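PDB 7OL1: L-threonine 3-dehydrogenase from Clostridioides difficile, which probably catalyses the NAD-dependent oxidation of the side-chain hydroxyl of L-threonine, yielding 2-amino-3-oxobutanoate. Local coordinates for residues 105-116 against 161-170; 140-151 against 298-306. All coordinates share one frame; numbering follows the deposited sequence.

Contact 1: residues 105-116 against 161-170; sequences ESKPLEAWNLNM and TMYGVTKVSG
Helices 108-116 and 162-170 run almost side by side in the same direction, 21° apart with axes 9.7 Å from each other at closest, Pro-108 lying beside Met-162 and Asn-115 beside Thr-166. Tyr-163 and Lys-167 have the Tyr-x-x-x-Lys spacing of the short-chain dehydrogenase/reductase (SDR) superfamily, whose Rossmann-type fold this is. At the start of the second helix, Met-162 N donates to the syn lone pair of Glu-105 OE2 (3.1 Å); a carboxylate suits this end, where first-turn N-H groups point outward. Glu-105 OE1 is hydrogen-bonded to Tyr-176 of the second subunit. Met-162 is a knob among Glu-105, Pro-108, Ala-111 and Trp-112; bent at chi2 and chi3, it lies against Pro-108, with CE 4.0 Å from Pro-108 CB, while SD lies at the edge of the Trp-112 six-membered ring, 5.4 Å from its centroid, a Met-aromatic contact. With CG anti to the backbone N (chi1 173°), the Trp-112 ring reaches the second helix and fits in turn among Met-162, Val-165, Thr-166 and Ser-169. The buried polar pair is Asn-115 and Thr-166. Asn-115 ND2 gives a nearly straight bond to Thr-166 OG1 (3.1 Å), which lies in the amide plane, and OG1 in turn donates to Tyr-163 O. Asn-115 OD1 accepts from Leu-99 N, which fixes the amide's rotation. Beyond Thr-166, the slim Ser-169 lets Met-116 close in: Ser-169 OG pairs with Ser-169 OG of the second subunit, while Met-116 CE rests 3.5 Å from Ser-169 CB.

Contact 2: residues 140-151 against 298-306; sequences AAFGENSPKNMT and DSWPNSLDS
Lys-148 O receives the N-H of Asn-302 in its carbonyl plane (2.8 Å) and, more weakly, that of Ser-303, so one oxygen takes two successive N-H groups of the facing chain. Further along, Thr-151 N donates to Ser-303 O (3.2 Å) and Thr-151 O accepts from Asp-305 N (2.9 Å), a single parallel beta bridge with Leu-304 between the two bonds. Just before it, Met-150 N reaches Ser-303 OG, a short hydroxyl close enough to the backbone to serve as an extra acceptor. The lysine itself works at the other end: bent at chi2 and chi3, it curls so that Lys-148 NZ meets Asp-298 O at 2.6 Å. A weak bond joins the same nitrogen to Trp-300 O. These carbonyls lie at or just beyond the C-terminal end of helix 291-299, where a positive charge probably meets the helix dipole favourably. In fold terms, the loop leaving strand 132-138 of the Rossmann-type core of this SDR enzyme is laid against the chain that follows that helix. Apolar groups meet around Phe-142. Leu-304 CD2 touches Phe-142 CE2 (3.6 Å), the Pro-301 ring crosses Phe-142 at about a right angle with its CD 4.0 Å from Phe-142 CB, and Thr-151 CG2 covers one ring face toward the rim. The flat Trp-300 brings NE1 to Ala-140 CA (3.7 Å), where a small residue suits the close approach. Farther out, Asp-232 accepts from Leu-304 N, Ser-266 binds Asn-302 O, and Ser-307 pairs with Asp-305 OD1.

In the fold
From the N terminus, the chain passes through 105-116 on two successive helices, then strand 132-138, the loop 140-151, and helix 162-181, which brings 161-170 back to close contact 1 after 44 intervening residues. Contact 2 closes a far longer excursion of 146 residues, when 298-306 returns to the loop. The segments alternate, so the contacts cross, neither nesting in the other. Contact 1 joins two helices at the subunit interface; contact 2 ties the core to the later, C-terminal part of the chain. They meet where Tyr-163 CD2 packs 3.8 Å from Ala-140 CB and Val-168 lies against Ala-141, although their centres are about 19 Å apart.

Contact 1: residues 105-116 against 161-170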
loop_
_atom_site.group_PDB
_atom_site.type_symbol
_atom_site.label_atom_id
_atom_site.label_comp_id
_atom_site.label_asym_id
_atom_site.label_seq_id
_atom_site.Cartn_x
_atom_site.Cartn_y
_atom_site.Cartn_z
ATOM N N GLU A 105 -1.829 15.813 -5.840
ATOM C CA GLU A 105 -3.072 15.557 -6.632
ATOM C C GLU A 105 -2.837 16.022 -8.074
ATOM O O GLU A 105 -3.275 15.290 -8.988
ATOM C CB GLU A 105 -4.345 16.146 -5.994
ATOM C CG GLU A 105 -5.362 15.099 -5.481
ATOM C CD GLU A 105 -4.949 13.621 -5.395
ATOM O OE1 GLU A 105 -5.516 12.807 -6.179
ATOM O OE2 GLU A 105 -4.053 13.268 -4.539
ATOM N N SER A 106 -2.102 17.128 -8.253
ATOM C CA SER A 106 -1.773 17.768 -9.561
ATOM C C SER A 106 -0.674 16.997 -10.283
ATOM O O SER A 106 -0.722 16.973 -11.518
ATOM C CB SER A 106 -1.357 19.212 -9.383
ATOM O OG SER A 106 -0.957 19.456 -8.040
ATOM N N LYS A 107 0.263 16.412 -9.527
ATOM C CA LYS A 107 1.519 15.804 -10.035
ATOM C C LYS A 107 1.625 14.357 -9.568
ATOM O O LYS A 107 2.674 13.936 -9.109
ATOM C CB LYS A 107 2.704 16.636 -9.540
ATOM C CG LYS A 107 2.880 17.969 -10.252
ATOM C CD LYS A 107 4.031 18.777 -9.717
ATOM C CE LYS A 107 4.623 19.689 -10.766
ATOM N NZ LYS A 107 5.295 20.844 -10.131
ATOM N N PRO A 108 0.565 13.534 -9.723
ATOM C CA PRO A 108 0.491 12.237 -9.055
ATOM C C PRO A 108 1.650 11.266 -9.345
ATOM O O PRO A 108 2.073 10.586 -8.438
ATOM C CB PRO A 108 -0.854 11.652 -9.539
ATOM C CG PRO A 108 -1.214 12.433 -10.772
ATOM C CD PRO A 108 -0.624 13.805 -10.545
ATOM N N LEU A 109 2.137 11.193 -10.581
ATOM C CA LEU A 109 3.261 10.280 -10.923
ATOM C C LEU A 109 4.560 10.764 -10.264
ATOM O O LEU A 109 5.394 9.922 -9.871
ATOM C CB LEU A 109 3.421 10.251 -12.437
ATOM C CG LEU A 109 2.582 9.214 -13.146
ATOM C CD1 LEU A 109 3.025 9.083 -14.585
ATOM C CD2 LEU A 109 2.682 7.888 -12.432
ATOM N N GLU A 110 4.750 12.077 -10.215
ATOM C CA GLU A 110 5.932 12.704 -9.591
ATOM C C GLU A 110 5.864 12.412 -8.086
ATOM O O GLU A 110 6.906 12.165 -7.480
ATOM C CB GLU A 110 5.919 14.177 -9.993
ATOM C CG GLU A 110 7.264 14.885 -9.928
ATOM C CD GLU A 110 7.168 16.324 -10.437
ATOM O OE1 GLU A 110 6.667 16.522 -11.599
ATOM O OE2 GLU A 110 7.553 17.255 -9.660
ATOM N N ALA A 111 4.662 12.391 -7.512
ATOM C CA ALA A 111 4.420 12.111 -6.079
ATOM C C ALA A 111 4.684 10.635 -5.796
ATOM O O ALA A 111 5.362 10.321 -4.776
ATOM C CB ALA A 111 3.024 12.470 -5.699
ATOM N N TRP A 112 4.218 9.759 -6.677
ATOM C CA TRP A 112 4.515 8.320 -6.516
ATOM C C TRP A 112 6.043 8.126 -6.557
ATOM O O TRP A 112 6.598 7.545 -5.590
ATOM C CB TRP A 112 3.755 7.459 -7.533
ATOM C CG TRP A 112 4.188 6.031 -7.462
ATOM C CD1 TRP A 112 5.256 5.459 -8.086
ATOM C CD2 TRP A 112 3.637 5.022 -6.615
ATOM N NE1 TRP A 112 5.369 4.150 -7.719
ATOM C CE2 TRP A 112 4.402 3.864 -6.803
ATOM C CE3 TRP A 112 2.585 5.001 -5.703
ATOM C CZ2 TRP A 112 4.131 2.684 -6.135
ATOM C CZ3 TRP A 112 2.327 3.838 -5.023
ATOM C CH2 TRP A 112 3.086 2.693 -5.245
ATOM N N ASN A 113 6.724 8.647 -7.585
ATOM C CA ASN A 113 8.189 8.449 -7.762
ATOM C C ASN A 113 8.922 8.955 -6.514
ATOM O O ASN A 113 9.663 8.160 -5.872
ATOM C CB ASN A 113 8.748 9.092 -9.038
ATOM C CG ASN A 113 10.272 9.135 -9.043
ATOM O OD1 ASN A 113 10.937 8.108 -8.898
ATOM N ND2 ASN A 113 10.856 10.322 -9.162
ATOM N N LEU A 114 8.713 10.216 -6.145
ATOM C CA LEU A 114 9.463 10.805 -5.003
ATOM C C LEU A 114 9.121 10.036 -3.733
ATOM O O LEU A 114 10.050 9.714 -3.003
ATOM C CB LEU A 114 9.169 12.297 -4.815
ATOM C CG LEU A 114 9.829 12.918 -3.569
ATOM C CD1 LEU A 114 11.325 12.776 -3.602
ATOM C CD2 LEU A 114 9.472 14.388 -3.429
ATOM N N ASN A 115 7.833 9.783 -3.467
ATOM C CA ASN A 115 7.371 9.341 -2.118
ATOM C C ASN A 115 7.771 7.882 -1.932
ATOM O O ASN A 115 8.099 7.515 -0.787
ATOM C CB ASN A 115 5.879 9.583 -1.867
ATOM C CG ASN A 115 5.502 11.054 -1.842
ATOM O OD1 ASN A 115 6.337 11.920 -2.075
ATOM N ND2 ASN A 115 4.241 11.356 -1.576
ATOM N N MET A 116 7.823 7.117 -3.023
ATOM C CA MET A 116 8.065 5.655 -2.954
ATOM C C MET A 116 9.516 5.307 -3.329
ATOM O O MET A 116 10.127 4.543 -2.576
ATOM C CB MET A 116 7.039 4.934 -3.832
ATOM C CG MET A 116 5.604 5.294 -3.447
ATOM S SD MET A 116 5.204 4.954 -1.678
ATOM C CE MET A 116 5.648 3.218 -1.642
ATOM N N THR A 161 -6.826 9.496 -2.462
ATOM C CA THR A 161 -5.772 10.479 -2.852
ATOM C C THR A 161 -4.451 9.741 -3.127
ATOM O O THR A 161 -4.203 8.677 -2.467
ATOM C CB THR A 161 -5.539 11.518 -1.751
ATOM O OG1 THR A 161 -4.938 10.882 -0.622
ATOM C CG2 THR A 161 -6.808 12.209 -1.307
ATOM N N MET A 162 -3.623 10.258 -4.050
ATOM C CA MET A 162 -2.311 9.631 -4.381
ATOM C C MET A 162 -1.408 9.792 -3.162
ATOM O O MET A 162 -0.711 8.819 -2.831
ATOM C CB MET A 162 -1.651 10.250 -5.617
ATOM C CG MET A 162 -0.208 9.807 -5.870
ATOM S SD MET A 162 -0.001 8.054 -6.245
ATOM C CE MET A 162 -0.687 7.967 -7.896
ATOM N N TYR A 163 -1.450 10.946 -2.486
ATOM C CA TYR A 163 -0.637 11.144 -1.258
ATOM C C TYR A 163 -0.958 10.010 -0.275
ATOM O O TYR A 163 -0.026 9.278 0.162
ATOM C CB TYR A 163 -0.852 12.516 -0.626
ATOM C CG TYR A 163 -0.086 12.709 0.655
ATOM C CD1 TYR A 163 1.216 12.279 0.771
ATOM C CD2 TYR A 163 -0.658 13.310 1.763
ATOM C CE1 TYR A 163 1.925 12.431 1.948
ATOM C CE2 TYR A 163 0.045 13.491 2.942
ATOM C CZ TYR A 163 1.340 13.041 3.029
ATOM O OH TYR A 163 2.071 13.190 4.150
ATOM N N GLY A 164 -2.249 9.819 0.022
ATOM C CA GLY A 164 -2.701 8.753 0.938
ATOM C C GLY A 164 -2.202 7.390 0.504
ATOM O O GLY A 164 -1.657 6.625 1.316
ATOM N N VAL A 165 -2.359 7.069 -0.758
ATOM C CA VAL A 165 -1.904 5.738 -1.238
ATOM C C VAL A 165 -0.411 5.570 -0.939
ATOM O O VAL A 165 -0.008 4.442 -0.628
ATOM C CB VAL A 165 -2.187 5.620 -2.736
ATOM C CG1 VAL A 165 -1.470 4.427 -3.368
ATOM C CG2 VAL A 165 -3.687 5.600 -2.976
ATOM N N THR A 166 0.393 6.627 -1.108
ATOM C CA THR A 166 1.862 6.523 -0.958
ATOM C C THR A 166 2.134 6.277 0.531
ATOM O O THR A 166 2.970 5.405 0.820
ATOM C CB THR A 166 2.642 7.698 -1.574
ATOM O OG1 THR A 166 2.388 8.950 -0.946
ATOM C CG2 THR A 166 2.358 7.891 -3.044
ATOM N N LYS A 167 1.375 6.912 1.430
ATOM C CA LYS A 167 1.537 6.768 2.905
ATOM C C LYS A 167 1.139 5.345 3.372
ATOM O O LYS A 167 1.897 4.702 4.194
ATOM C CB LYS A 167 0.807 7.927 3.578
ATOM C CG LYS A 167 1.469 9.284 3.346
ATOM C CD LYS A 167 2.949 9.363 3.773
ATOM C CE LYS A 167 3.970 9.003 2.697
ATOM N NZ LYS A 167 5.335 8.802 3.240
ATOM N N VAL A 168 0.097 4.763 2.802
ATOM C CA VAL A 168 -0.236 3.370 3.190
ATOM C C VAL A 168 0.840 2.435 2.658
ATOM O O VAL A 168 1.270 1.563 3.421
ATOM C CB VAL A 168 -1.630 2.937 2.708
ATOM C CG1 VAL A 168 -1.862 1.470 3.038
ATOM C CG2 VAL A 168 -2.697 3.850 3.275
ATOM N N SER A 169 1.160 2.531 1.366
ATOM C CA SER A 169 2.215 1.715 0.698
ATOM C C SER A 169 3.498 1.785 1.525
ATOM O O SER A 169 4.126 0.731 1.752
ATOM C CB SER A 169 2.472 2.173 -0.702
ATOM O OG SER A 169 1.369 1.873 -1.532
ATOM N N GLY A 170 3.829 2.984 1.999
ATOM C CA GLY A 170 5.028 3.232 2.817
ATOM C C GLY A 170 4.950 2.612 4.203
ATOM O O GLY A 170 5.951 2.025 4.623
#

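Contact 2: residues 140-151 against 298-306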
loop_
_atom_site.group_PDB
_atom_site.type_symbol
_atom_site.label_atom_id
_atom_site.label_comp_id
_atom_site.label_asym_id
_atom_site.label_seq_id
_atom_site.Cartn_x
_atom_site.Cartn_y
_atom_site.Cartn_z
ATOM N N ALA A 140 -4.052 11.164 6.076
ATOM C CA ALA A 140 -4.391 10.971 4.644
ATOM C C ALA A 140 -4.337 9.482 4.278
ATOM O O ALA A 140 -4.970 9.086 3.258
ATOM C CB ALA A 140 -3.500 11.822 3.785
ATOM N N ALA A 141 -3.710 8.672 5.130
ATOM C CA ALA A 141 -3.607 7.202 4.981
ATOM C C ALA A 141 -4.899 6.500 5.401
ATOM O O ALA A 141 -4.817 5.277 5.594
ATOM C CB ALA A 141 -2.481 6.694 5.846
ATOM N N PHE A 142 -5.988 7.244 5.644
ATOM C CA PHE A 142 -7.340 6.740 6.014
ATOM C C PHE A 142 -8.371 7.125 4.924
ATOM O O PHE A 142 -8.313 8.281 4.404
ATOM C CB PHE A 142 -7.722 7.283 7.394
ATOM C CG PHE A 142 -6.960 6.715 8.569
ATOM C CD1 PHE A 142 -6.910 5.358 8.802
ATOM C CD2 PHE A 142 -6.341 7.548 9.489
ATOM C CE1 PHE A 142 -6.213 4.852 9.888
ATOM C CE2 PHE A 142 -5.636 7.042 10.571
ATOM C CZ PHE A 142 -5.561 5.691 10.763
ATOM N N GLY A 143 -9.313 6.204 4.627
ATOM C CA GLY A 143 -10.394 6.339 3.619
ATOM C C GLY A 143 -11.719 6.902 4.146
ATOM O O GLY A 143 -11.753 7.417 5.285
ATOM N N GLU A 144 -12.784 6.827 3.331
ATOM C CA GLU A 144 -14.116 7.440 3.620
ATOM C C GLU A 144 -14.829 6.593 4.660
ATOM O O GLU A 144 -15.512 7.195 5.495
ATOM C CB GLU A 144 -15.003 7.572 2.380
ATOM C CG GLU A 144 -15.139 9.014 1.898
ATOM C CD GLU A 144 -15.178 9.187 0.384
ATOM O OE1 GLU A 144 -15.896 8.405 -0.279
ATOM O OE2 GLU A 144 -14.472 10.088 -0.137
ATOM N N ASN A 145 -14.610 5.276 4.597
ATOM C CA ASN A 145 -15.144 4.228 5.505
ATOM C C ASN A 145 -14.186 3.912 6.652
ATOM O O ASN A 145 -14.431 2.972 7.422
ATOM C CB ASN A 145 -15.308 2.875 4.817
ATOM C CG ASN A 145 -15.785 2.969 3.391
ATOM O OD1 ASN A 145 -16.676 3.767 3.087
ATOM N ND2 ASN A 145 -15.176 2.160 2.530
ATOM N N SER A 146 -13.061 4.583 6.750
ATOM C CA SER A 146 -12.269 4.460 7.990
ATOM C C SER A 146 -13.163 4.997 9.105
ATOM O O SER A 146 -13.859 6.003 8.932
ATOM C CB SER A 146 -10.925 5.138 7.866
ATOM O OG SER A 146 -9.924 4.182 7.470
ATOM N N PRO A 147 -13.245 4.317 10.258
ATOM C CA PRO A 147 -14.043 4.828 11.376
ATOM C C PRO A 147 -13.688 6.298 11.654
ATOM O O PRO A 147 -12.500 6.594 11.573
ATOM C CB PRO A 147 -13.643 3.943 12.559
ATOM C CG PRO A 147 -13.014 2.685 11.950
ATOM C CD PRO A 147 -12.536 3.066 10.562
ATOM N N LYS A 148 -14.668 7.170 11.952
ATOM C CA LYS A 148 -14.451 8.647 11.922
ATOM C C LYS A 148 -14.246 9.211 13.342
ATOM O O LYS A 148 -13.801 10.392 13.464
ATOM C CB LYS A 148 -15.583 9.321 11.136
ATOM C CG LYS A 148 -15.727 8.872 9.673
ATOM C CD LYS A 148 -15.383 9.883 8.573
ATOM C CE LYS A 148 -15.721 11.311 8.959
ATOM N NZ LYS A 148 -15.663 12.247 7.813
ATOM N N ASN A 149 -14.487 8.408 14.387
ATOM C CA ASN A 149 -14.506 8.872 15.804
ATOM C C ASN A 149 -13.712 7.891 16.665
ATOM O O ASN A 149 -14.020 6.676 16.643
ATOM C CB ASN A 149 -15.951 9.074 16.281
ATOM C CG ASN A 149 -16.646 10.218 15.564
ATOM O OD1 ASN A 149 -17.470 10.000 14.676
ATOM N ND2 ASN A 149 -16.276 11.442 15.900
ATOM N N MET A 150 -12.707 8.389 17.382
ATOM C CA MET A 150 -11.670 7.534 18.030
ATOM C C MET A 150 -11.254 6.428 17.060
ATOM O O MET A 150 -11.468 5.215 17.361
ATOM C CB MET A 150 -12.176 6.923 19.335
ATOM C CG MET A 150 -12.026 7.883 20.475
ATOM S SD MET A 150 -10.333 7.951 21.103
ATOM C CE MET A 150 -10.325 9.717 21.402
ATOM N N THR A 151 -10.723 6.852 15.913
ATOM C CA THR A 151 -10.243 5.935 14.854
ATOM C C THR A 151 -9.166 5.078 15.485
ATOM O O THR A 151 -8.201 5.593 16.028
ATOM C CB THR A 151 -9.725 6.663 13.614
ATOM O OG1 THR A 151 -10.765 7.537 13.183
ATOM C CG2 THR A 151 -9.355 5.713 12.501
ATOM N N ASP A 298 -13.795 15.948 4.815
ATOM C CA ASP A 298 -14.892 14.963 4.981
ATOM C C ASP A 298 -14.330 13.544 4.747
ATOM O O ASP A 298 -14.824 12.652 5.435
ATOM C CB ASP A 298 -16.122 15.358 4.144
ATOM C CG ASP A 298 -16.938 16.562 4.646
ATOM O OD1 ASP A 298 -16.759 16.978 5.842
ATOM O OD2 ASP A 298 -17.778 17.086 3.835
ATOM N N SER A 299 -13.327 13.318 3.872
ATOM C CA SER A 299 -12.612 12.005 3.721
ATOM C C SER A 299 -12.158 11.520 5.099
ATOM O O SER A 299 -12.189 10.296 5.389
ATOM C CB SER A 299 -11.357 12.059 2.849
ATOM O OG SER A 299 -11.612 12.499 1.533
ATOM N N TRP A 300 -11.694 12.480 5.893
ATOM C CA TRP A 300 -10.765 12.255 7.020
ATOM C C TRP A 300 -11.535 12.103 8.317
ATOM O O TRP A 300 -12.401 12.915 8.623
ATOM C CB TRP A 300 -9.801 13.430 7.162
ATOM C CG TRP A 300 -8.745 13.582 6.115
ATOM C CD1 TRP A 300 -8.293 12.685 5.189
ATOM C CD2 TRP A 300 -7.943 14.757 5.966
ATOM N NE1 TRP A 300 -7.283 13.242 4.445
ATOM C CE2 TRP A 300 -7.039 14.507 4.913
ATOM C CE3 TRP A 300 -7.928 15.991 6.620
ATOM C CZ2 TRP A 300 -6.125 15.468 4.496
ATOM C CZ3 TRP A 300 -7.030 16.939 6.202
ATOM C CH2 TRP A 300 -6.140 16.675 5.159
ATOM N N PRO A 301 -11.129 11.147 9.166
ATOM C CA PRO A 301 -11.565 11.127 10.555
ATOM C C PRO A 301 -11.664 12.504 11.239
ATOM O O PRO A 301 -10.975 13.461 10.856
ATOM C CB PRO A 301 -10.479 10.297 11.244
ATOM C CG PRO A 301 -9.924 9.386 10.166
ATOM C CD PRO A 301 -10.184 10.073 8.845
ATOM N N ASN A 302 -12.532 12.552 12.254
ATOM C CA ASN A 302 -12.818 13.737 13.096
ATOM C C ASN A 302 -11.824 13.730 14.257
ATOM O O ASN A 302 -11.443 14.848 14.716
ATOM C CB ASN A 302 -14.253 13.734 13.631
ATOM C CG ASN A 302 -15.303 13.524 12.557
ATOM O OD1 ASN A 302 -15.249 14.153 11.496
ATOM N ND2 ASN A 302 -16.252 12.634 12.829
ATOM N N SER A 303 -11.437 12.530 14.716
ATOM C CA SER A 303 -10.529 12.344 15.884
ATOM C C SER A 303 -9.935 10.934 15.863
ATOM O O SER A 303 -10.659 9.995 15.491
ATOM C CB SER A 303 -11.252 12.621 17.184
ATOM O OG SER A 303 -12.081 11.527 17.542
ATOM N N LEU A 304 -8.668 10.788 16.247
ATOM C CA LEU A 304 -7.964 9.480 16.226
ATOM C C LEU A 304 -7.721 9.061 17.667
ATOM O O LEU A 304 -7.681 9.958 18.565
ATOM C CB LEU A 304 -6.597 9.555 15.522
ATOM C CG LEU A 304 -6.492 10.242 14.158
ATOM C CD1 LEU A 304 -5.057 10.688 13.918
ATOM C CD2 LEU A 304 -6.950 9.330 13.030
ATOM N N ASP A 305 -7.417 7.775 17.837
ATOM C CA ASP A 305 -7.086 7.173 19.142
ATOM C C ASP A 305 -5.568 6.992 19.259
ATOM O O ASP A 305 -5.047 5.979 18.760
ATOM C CB ASP A 305 -7.902 5.880 19.321
ATOM C CG ASP A 305 -7.695 5.188 20.656
ATOM O OD1 ASP A 305 -7.086 5.819 21.549
ATOM O OD2 ASP A 305 -8.094 4.019 20.779
ATOM N N SER A 306 -4.924 7.858 20.047
ATOM C CA SER A 306 -3.472 7.832 20.378
ATOM C C SER A 306 -3.091 6.743 21.390
ATOM O O SER A 306 -1.893 6.702 21.806
ATOM C CB SER A 306 -3.001 9.179 20.887
ATOM O OG SER A 306 -4.062 10.116 21.049
#